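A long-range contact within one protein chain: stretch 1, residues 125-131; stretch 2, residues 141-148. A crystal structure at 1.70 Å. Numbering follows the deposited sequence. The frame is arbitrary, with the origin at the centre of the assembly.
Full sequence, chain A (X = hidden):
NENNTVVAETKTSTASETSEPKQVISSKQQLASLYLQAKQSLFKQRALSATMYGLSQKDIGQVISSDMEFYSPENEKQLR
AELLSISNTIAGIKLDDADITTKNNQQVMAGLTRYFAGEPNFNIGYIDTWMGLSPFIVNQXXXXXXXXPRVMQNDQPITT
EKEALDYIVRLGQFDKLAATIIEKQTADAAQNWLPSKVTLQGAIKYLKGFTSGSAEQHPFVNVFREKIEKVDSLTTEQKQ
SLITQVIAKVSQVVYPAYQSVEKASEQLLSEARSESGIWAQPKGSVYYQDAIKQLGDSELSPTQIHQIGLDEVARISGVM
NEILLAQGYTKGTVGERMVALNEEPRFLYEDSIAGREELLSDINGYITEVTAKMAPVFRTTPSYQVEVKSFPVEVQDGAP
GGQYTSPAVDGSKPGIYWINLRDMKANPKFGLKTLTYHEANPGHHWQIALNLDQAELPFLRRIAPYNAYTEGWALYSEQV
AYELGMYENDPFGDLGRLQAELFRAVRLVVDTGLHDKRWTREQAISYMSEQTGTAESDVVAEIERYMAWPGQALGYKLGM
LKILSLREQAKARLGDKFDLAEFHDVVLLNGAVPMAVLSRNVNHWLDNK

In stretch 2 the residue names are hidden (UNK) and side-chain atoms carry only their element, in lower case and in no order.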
ATOM      1  N   GLY A 125       1.575  18.808  -2.925  1.00 10.26           N
ATOM      2  CA  GLY A 125       1.537  17.379  -3.178  1.00  9.03           C
ATOM      3  C   GLY A 125       0.578  16.939  -4.260  1.00 10.46           C
ATOM      4  O   GLY A 125       0.259  17.699  -5.181  1.00  9.74           O
ATOM      5  N   TYR A 126       0.049  15.727  -4.119  1.00  7.03           N
ATOM      6  CA  TYR A 126      -0.863  15.192  -5.115  1.00  7.86           C
ATOM      7  C   TYR A 126      -1.740  14.193  -4.389  1.00  8.44           C
ATOM      8  O   TYR A 126      -1.326  13.682  -3.365  1.00  9.39           O
ATOM      9  CB  TYR A 126      -0.118  14.510  -6.286  1.00  9.74           C
ATOM     10  CG  TYR A 126       0.506  13.163  -5.937  1.00  6.07           C
ATOM     11  CD1 TYR A 126      -0.159  11.978  -6.192  1.00 10.04           C
ATOM     12  CD2 TYR A 126       1.689  13.086  -5.204  1.00  6.99           C
ATOM     13  CE1 TYR A 126       0.393  10.756  -5.840  1.00  9.80           C
ATOM     14  CE2 TYR A 126       2.258  11.831  -4.864  1.00  9.90           C
ATOM     15  CZ  TYR A 126       1.570  10.683  -5.138  1.00 11.82           C
ATOM     16  OH  TYR A 126       2.050   9.431  -4.717  1.00 12.08           O
ATOM     17  N   ILE A 127      -2.948  13.949  -4.913  1.00  7.39           N
ATOM     18  CA  ILE A 127      -3.873  12.937  -4.351  1.00  7.50           C
ATOM     19  C   ILE A 127      -3.590  11.565  -4.923  1.00  8.05           C
ATOM     20  O   ILE A 127      -3.597  11.375  -6.147  1.00  8.88           O
ATOM     21  CB  ILE A 127      -5.342  13.266  -4.604  1.00  7.29           C
ATOM     22  CG1 ILE A 127      -5.709  14.660  -4.028  1.00  8.39           C
ATOM     23  CG2 ILE A 127      -6.251  12.172  -4.033  1.00  9.27           C
ATOM     24  CD1 ILE A 127      -5.304  14.842  -2.536  1.00  7.84           C
ATOM     25  N   ASP A 128      -3.208  10.654  -4.047  1.00  7.85           N
ATOM     26  CA  ASP A 128      -2.925   9.279  -4.390  1.00  8.49           C
ATOM     27  C   ASP A 128      -4.210   8.426  -4.110  1.00  8.58           C
ATOM     28  O   ASP A 128      -4.823   8.528  -3.022  1.00  7.65           O
ATOM     29  CB  ASP A 128      -1.681   8.825  -3.556  1.00  7.61           C
ATOM     30  CG  ASP A 128      -1.144   7.495  -3.993  1.00 13.26           C
ATOM     31  OD1 ASP A 128      -0.138   7.511  -4.749  1.00 14.52           O
ATOM     32  OD2 ASP A 128      -1.758   6.453  -3.633  1.00 10.38           O
ATOM     33  N   THR A 129      -4.605   7.557  -5.055  1.00  9.04           N
ATOM     34  CA  THR A 129      -5.796   6.765  -4.852  1.00  8.56           C
ATOM     35  C   THR A 129      -5.651   5.741  -3.763  1.00  8.66           C
ATOM     36  O   THR A 129      -6.683   5.212  -3.317  1.00  9.15           O
ATOM     37  CB  THR A 129      -6.290   6.049  -6.118  1.00  9.71           C
ATOM     38  OG1 THR A 129      -5.248   5.199  -6.613  1.00 11.48           O
ATOM     39  CG2 THR A 129      -6.693   7.150  -7.254  1.00  9.70           C
ATOM     40  N   TRP A 130      -4.427   5.486  -3.290  1.00  7.84           N
ATOM     41  CA  TRP A 130      -4.204   4.659  -2.087  1.00  9.00           C
ATOM     42  C   TRP A 130      -3.989   5.501  -0.837  1.00  7.90           C
ATOM     43  O   TRP A 130      -4.701   5.332   0.148  1.00  7.39           O
ATOM     44  CB  TRP A 130      -3.040   3.671  -2.340  1.00  8.92           C
ATOM     45  CG  TRP A 130      -2.367   3.174  -1.125  1.00  7.39           C
ATOM     46  CD1 TRP A 130      -2.928   2.306  -0.195  1.00  9.84           C
ATOM     47  CD2 TRP A 130      -1.040   3.439  -0.683  1.00  6.61           C
ATOM     48  NE1 TRP A 130      -2.030   2.058   0.807  1.00 12.23           N
ATOM     49  CE2 TRP A 130      -0.867   2.762   0.544  1.00 11.39           C
ATOM     50  CE3 TRP A 130       0.027   4.214  -1.185  1.00 10.22           C
ATOM     51  CZ2 TRP A 130       0.327   2.816   1.257  1.00 10.77           C
ATOM     52  CZ3 TRP A 130       1.208   4.279  -0.458  1.00  9.06           C
ATOM     53  CH2 TRP A 130       1.359   3.541   0.704  1.00  9.38           C
ATOM     54  N   MET A 131      -3.024   6.427  -0.888  1.00  6.84           N
ATOM     55  CA  MET A 131      -2.544   7.128   0.302  1.00  8.38           C
ATOM     56  C   MET A 131      -3.219   8.439   0.575  1.00  8.85           C
ATOM     57  O   MET A 131      -2.965   9.035   1.620  1.00  6.58           O
ATOM     58  CB  MET A 131      -0.999   7.344   0.225  1.00  7.09           C
ATOM     59  CG  MET A 131      -0.226   7.036   1.502  1.00  8.78           C
ATOM     60  SD  MET A 131       1.564   7.249   1.631  1.00  2.70           S
ATOM     61  CE  MET A 131       1.535   9.034   1.849  1.00  9.60           C
ATOM     62  N   UNK A 141      10.039   6.377  -4.232  1.00 10.19           N
ATOM     63  CA  UNK A 141       9.311   5.168  -3.950  1.00  8.90           C
ATOM     64  C   UNK A 141       8.018   5.054  -4.753  1.00 10.43           C
ATOM     65  O   UNK A 141       7.703   3.966  -5.186  1.00  8.85           O
ATOM     66  c   UNK A 141       8.347   6.094  -1.737  1.00 10.40           C
ATOM     67  c   UNK A 141       8.382   3.616  -2.120  1.00 11.80           C
ATOM     68  c   UNK A 141       8.517   3.172  -0.619  1.00 11.87           C
ATOM     69  c   UNK A 141       9.104   4.928  -2.431  1.00 10.42           C
ATOM     70  N   UNK A 142       7.224   6.121  -4.888  1.00  8.84           N
ATOM     71  CA  UNK A 142       5.984   6.061  -5.695  1.00 10.24           C
ATOM     72  C   UNK A 142       5.685   7.416  -6.331  1.00 10.79           C
ATOM     73  O   UNK A 142       6.579   8.201  -6.557  1.00 11.81           O
ATOM     74  o   UNK A 142       4.977   7.478  -3.456  1.00 10.43           O
ATOM     75  c   UNK A 142       4.785   5.512  -4.882  1.00 10.87           C
ATOM     76  c   UNK A 142       4.261   6.515  -3.856  1.00 10.92           C
ATOM     77  n   UNK A 142       3.001   6.315  -3.450  1.00  8.92           N
ATOM     78  N   UNK A 143       4.428   7.689  -6.608  1.00 11.82           N
ATOM     79  CA  UNK A 143       4.074   8.869  -7.378  1.00 12.04           C
ATOM     80  C   UNK A 143       3.904   8.486  -8.835  1.00 12.04           C
ATOM     81  O   UNK A 143       4.284   7.392  -9.242  1.00  9.80           O
ATOM     82  N   UNK A 144       3.341   9.419  -9.633  1.00 10.16           N
ATOM     83  CA  UNK A 144       2.856   9.037 -10.985  1.00 10.25           C
ATOM     84  C   UNK A 144       3.971   8.504 -11.893  1.00 10.15           C
ATOM     85  O   UNK A 144       3.729   7.597 -12.704  1.00 11.23           O
ATOM     86  c   UNK A 144       2.565  11.410 -10.495  1.00 12.52           C
ATOM     87  c   UNK A 144       2.207  10.308 -11.507  1.00 11.93           C
ATOM     88  c   UNK A 144       2.882  10.736  -9.207  1.00 11.50           C
ATOM     89  N   UNK A 145       5.196   9.004 -11.771  1.00 10.53           N
ATOM     90  CA  UNK A 145       6.273   8.564 -12.674  1.00 12.39           C
ATOM     91  C   UNK A 145       6.801   7.163 -12.350  1.00 11.51           C
ATOM     92  O   UNK A 145       7.456   6.518 -13.174  1.00 11.56           O
ATOM     93  c   UNK A 145       7.396   9.631 -12.736  1.00 11.19           C
ATOM     94  c   UNK A 145       6.628  10.836 -14.849  1.00 13.82           C
ATOM     95  c   UNK A 145       6.921  10.938 -13.347  1.00 14.90           C
ATOM     96  c   UNK A 145       7.953  12.101 -13.112  1.00 11.39           C
ATOM     97  N   UNK A 146       6.421   6.633 -11.203  1.00  9.27           N
ATOM     98  CA  UNK A 146       6.809   5.288 -10.824  1.00 10.65           C
ATOM     99  C   UNK A 146       5.593   4.426 -11.002  1.00 11.56           C
ATOM    100  O   UNK A 146       5.655   3.333 -11.565  1.00 11.24           O
ATOM    101  c   UNK A 146       7.383   3.849  -8.861  1.00 12.17           C
ATOM    102  c   UNK A 146       8.630   5.945  -9.209  1.00 10.02           C
ATOM    103  c   UNK A 146       9.258   5.958  -7.718  1.00 11.91           C
ATOM    104  c   UNK A 146       7.294   5.258  -9.344  1.00 11.19           C
ATOM    105  N   UNK A 147       4.432   4.884 -10.529  1.00 11.63           N
ATOM    106  CA  UNK A 147       3.252   3.995 -10.590  1.00 12.58           C
ATOM    107  C   UNK A 147       2.571   3.869 -11.953  1.00 10.06           C
ATOM    108  O   UNK A 147       1.954   2.864 -12.219  1.00 11.29           O
ATOM    109  o   UNK A 147       3.585   3.361  -7.843  1.00 27.32           O
ATOM    110  c   UNK A 147       2.195   4.329  -9.554  1.00 14.92           C
ATOM    111  c   UNK A 147       2.773   4.275  -8.124  1.00 20.42           C
ATOM    112  o   UNK A 147       2.506   5.221  -7.368  1.00 31.42           O
ATOM    113  N   UNK A 148       2.581   4.888 -12.771  1.00  9.06           N
ATOM    114  CA  UNK A 148       1.868   4.778 -14.043  1.00  8.63           C
ATOM    115  C   UNK A 148       2.596   3.725 -14.910  1.00  9.33           C
ATOM    116  O   UNK A 148       1.963   2.823 -15.501  1.00 10.89           O
ATOM    117  c   UNK A 148       0.715   6.995 -13.962  1.00 10.54           C
ATOM    118  c   UNK A 148       0.823   8.414 -14.425  1.00 12.54           C
ATOM    119  c   UNK A 148       1.372   6.029 -16.229  1.00  8.77           C
ATOM    120  c   UNK A 148       1.755   6.129 -14.694  1.00 10.04           C
TER
HETATM  121  O   HOH W   1       1.781   8.206  -1.540  1.00 10.48           O
HETATM  122  O   HOH W   2       4.004   9.711  -2.297  1.00 12.28           O

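Position 141 carries four side-chain carbons, forked at the first, with one arm two carbons long. None of them comes near stretch 1. The pattern is that of isoleucine, Ile141.

Position 142 has two side-chain carbons, the second carrying one oxygen and one nitrogen. Its CB points toward stretch 1. The side-chain nitrogen of 142 lies 3.6 Å from Asp128 OD1 and 4.0 Å from Trp130 CZ3, at the edge of the indole. The same nitrogen of 142 is 3.5 Å from Tyr126 OH, but the angle is too poor for a hydrogen bond. The group is a carboxamide, so the residue is asparagine, Asn142, and its chi1 is p.

Position 143 has no side-chain atoms. The CA of 143 sits 3.4 Å from Tyr126 OH. Phi is 96° and psi 168°; at these angles a CB would jam against the carbonyl oxygen of the residue before. The residue is glycine, Gly143, at the N-cap position of the helix that follows.

Position 144 has three side-chain carbons that close a ring onto the backbone nitrogen. The ring carbon of 144 bonded to N lies over one face of the Tyr126 ring, 4.2 Å from Tyr126 CE1. This is proline, Pro144, in the first turn of the helix, and Pro144 CD makes a CH-pi contact with the phenol ring.

Position 145 has four carbons, forked at the second, out of reach of stretch 1. It is leucine, Leu145.

Position 146 again has four carbons, forked at the first, with one two-carbon arm. It does not touch stretch 1. It is isoleucine, Ile146.

Position 147 has two carbons, the second carrying two oxygens. One side-chain oxygen of 147 stands 4.4 Å from Asp128 OD1. The group is a carboxylate bonded directly to CB, hence aspartate, Asp147. The close pair is one of like charges. Asp147 OD2 accepts a weak hydrogen bond from Gly143 N at 3.2 Å.

Position 148 has four carbons, forked at the first, with one arm of two, also out of reach. It is isoleucine, Ile148.

The contact is small and centres on Tyr126, which packs against Pro144 and Gly143. No direct hydrogen bond crosses between the stretches. Water does the bridging: water 2 donates to Tyr126 OH at 3.1 Å and to Asn142 OD1 at 2.7 Å. Water 1 accepts from Asn142 ND2 at 3.0 Å and donates weakly to Tyr126 OH at 3.4 Å. Within stretch 1, Tyr126 OH donates to Asp128 OD1 at 2.9 Å, which ties the phenol to the carboxylate. Asp128 OD2 accepts from Trp130 N at 2.9 Å and Met131 N at 3.0 Å, bracing the turn after the strand.

Stretch 2 141-148: INGPLIDI
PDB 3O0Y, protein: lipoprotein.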